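Local coordinates for GAF domain-containing protein (Thermoplasma acidophilum, PDB 4MN7) that probably reduces free methionine-R-sulfoxide to methionine, as a type II free methionine-R-sulfoxide reductase built on a GAF domain, at residues A[91-96]-A[105-110]. The protein carries 1 engineered substitution. Residues are numbered along the deposited sequence; the frame is centred on the assembly and turned at random.
Sequences EIVVPV and EIDIDS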
loop_
_atom_site.group_PDB
_atom_site.type_symbol
_atom_site.label_atom_id
_atom_site.label_comp_id
_atom_site.label_asym_id
_atom_site.label_seq_id
_atom_site.Cartn_x
_atom_site.Cartn_y
_atom_site.Cartn_z
ATOM N N GLU A 91 -15.603 17.280 6.427
ATOM C CA GLU A 91 -14.797 16.176 6.862
ATOM C C GLU A 91 -15.483 14.834 6.521
ATOM O O GLU A 91 -16.704 14.685 6.654
ATOM C CB GLU A 91 -14.552 16.251 8.364
ATOM C CG GLU A 91 -13.654 15.104 8.878
ATOM C CD GLU A 91 -13.299 15.204 10.334
ATOM O OE1 GLU A 91 -13.856 16.119 10.972
ATOM O OE2 GLU A 91 -12.466 14.403 10.829
ATOM N N ILE A 92 -14.665 13.874 6.071
ATOM C CA ILE A 92 -15.154 12.561 5.678
ATOM C C ILE A 92 -14.259 11.548 6.338
ATOM O O ILE A 92 -13.054 11.751 6.464
ATOM C CB ILE A 92 -15.206 12.389 4.163
ATOM C CG1 ILE A 92 -15.939 11.100 3.806
ATOM C CG2 ILE A 92 -13.821 12.445 3.598
ATOM C CD1 ILE A 92 -16.148 10.871 2.338
ATOM N N VAL A 93 -14.887 10.522 6.865
ATOM C CA VAL A 93 -14.181 9.454 7.519
ATOM C C VAL A 93 -14.668 8.172 6.877
ATOM O O VAL A 93 -15.843 7.891 6.886
ATOM C CB VAL A 93 -14.424 9.413 9.003
ATOM C CG1 VAL A 93 -13.482 8.407 9.669
ATOM C CG2 VAL A 93 -14.189 10.762 9.643
ATOM N N VAL A 94 -13.733 7.397 6.349
ATOM C CA VAL A 94 -14.061 6.225 5.557
ATOM C C VAL A 94 -13.446 5.052 6.259
ATOM O O VAL A 94 -12.252 5.064 6.494
ATOM C CB VAL A 94 -13.366 6.365 4.226
ATOM C CG1 VAL A 94 -13.540 5.108 3.422
ATOM C CG2 VAL A 94 -13.895 7.592 3.491
ATOM N N PRO A 95 -14.241 4.062 6.678
ATOM C CA PRO A 95 -13.708 2.881 7.392
ATOM C C PRO A 95 -12.793 2.036 6.550
ATOM O O PRO A 95 -13.032 1.890 5.352
ATOM C CB PRO A 95 -14.952 2.078 7.735
ATOM C CG PRO A 95 -15.969 2.565 6.788
ATOM C CD PRO A 95 -15.679 3.963 6.496
ATOM N N VAL A 96 -11.747 1.498 7.172
ATOM C CA VAL A 96 -10.845 0.513 6.528
ATOM C C VAL A 96 -11.232 -0.842 7.052
ATOM O O VAL A 96 -11.199 -1.043 8.225
ATOM C CB VAL A 96 -9.361 0.786 6.804
ATOM C CG1 VAL A 96 -8.448 -0.364 6.247
ATOM C CG2 VAL A 96 -9.005 2.141 6.203
ATOM N N GLU A 105 -9.377 3.642 9.765
ATOM C CA GLU A 105 -10.110 4.577 8.882
ATOM C C GLU A 105 -9.226 5.559 8.188
ATOM O O GLU A 105 -8.088 5.816 8.635
ATOM C CB GLU A 105 -11.151 5.329 9.737
ATOM C CG GLU A 105 -10.498 6.179 10.807
ATOM C CD GLU A 105 -11.525 6.736 11.809
ATOM O OE1 GLU A 105 -12.609 6.165 11.975
ATOM O OE2 GLU A 105 -11.274 7.805 12.324
ATOM N N ILE A 106 -9.753 6.199 7.165
ATOM C CA ILE A 106 -9.089 7.347 6.535
ATOM C C ILE A 106 -9.954 8.514 6.925
ATOM O O ILE A 106 -11.133 8.479 6.682
ATOM C CB ILE A 106 -9.071 7.202 4.995
ATOM C CG1 ILE A 106 -8.401 5.898 4.623
ATOM C CG2 ILE A 106 -8.325 8.344 4.319
ATOM C CD1 ILE A 106 -8.292 5.665 3.163
ATOM N N ASP A 107 -9.336 9.551 7.506
ATOM C CA ASP A 107 -9.976 10.780 7.923
ATOM C C ASP A 107 -9.440 11.910 7.112
ATOM O O ASP A 107 -8.222 12.161 7.102
ATOM C CB ASP A 107 -9.646 11.017 9.410
ATOM C CG ASP A 107 -10.320 12.252 10.011
ATOM O OD1 ASP A 107 -11.386 12.684 9.494
ATOM O OD2 ASP A 107 -9.785 12.785 11.033
ATOM N N ILE A 108 -10.334 12.614 6.430
ATOM C CA ILE A 108 -9.917 13.758 5.604
ATOM C C ILE A 108 -10.739 15.014 5.918
ATOM O O ILE A 108 -11.968 14.995 5.911
ATOM C CB ILE A 108 -10.104 13.409 4.108
ATOM C CG1 ILE A 108 -9.345 12.154 3.759
ATOM C CG2 ILE A 108 -9.613 14.531 3.235
ATOM C CD1 ILE A 108 -9.517 11.664 2.310
ATOM N N ASP A 109 -10.042 16.123 6.102
ATOM C CA ASP A 109 -10.618 17.436 6.368
ATOM C C ASP A 109 -10.438 18.281 5.096
ATOM O O ASP A 109 -9.387 18.229 4.417
ATOM C CB ASP A 109 -9.792 18.217 7.451
ATOM C CG ASP A 109 -10.018 17.704 8.882
ATOM O OD1 ASP A 109 -9.624 16.576 9.173
ATOM O OD2 ASP A 109 -10.547 18.449 9.726
ATOM N N SER A 110 -11.450 19.086 4.826
ATOM C CA SER A 110 -11.389 20.114 3.836
ATOM C C SER A 110 -11.730 21.476 4.475
ATOM O O SER A 110 -12.703 21.566 5.225
ATOM C CB SER A 110 -12.451 19.862 2.785
ATOM O OG SER A 110 -12.327 20.869 1.769
#
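I92 and V94 pair with I108 and I106 in the antiparallel β-hairpin formed by strands 90-98 and 101-110 of the GAF-domain sheet. Each pair closes a ring of two backbone hydrogen bonds, which satisfies the N-H and C=O of all four residues: I92 N to I108 O and I108 N to I92 O are both 2.9 Å, the latter nearly straight at 174°. E91, V93 and E105 turn their backbones outward instead, bonding to E72 and V70 of strand 70-72 and to Y31 of strand 27-34.

The branched I92, V94, I106 and I108 suit extended strands. I92, V94 and I108 pack against helix 118-136, with I106 on the same apolar face, and V96 also touches that helix; I92 CG2 lies 3.9 Å from I108 CB.

The other face, toward helix 59-66, carries the acids E91, E105, D107 and D109, consistent with an acidic substrate pocket of the family. The extended side chain of E91, with CG anti to its backbone N (chi1 -178°), reaches across to D107. Their carboxylates are nearly coplanar, 25° apart, and E91 OE2 comes within 2.4 Å of D107 OD1. E91 OE1 shares a hydrogen bond with the hydroxyl of Y81, and D109 OD2 with that of T88, so hydroxyls serve both buried acids. V93 lies between two carboxylates: its CG2 sits 3.4 Å from D107 OD1, while its CG1 meets E105 OE1 at 3.3 Å.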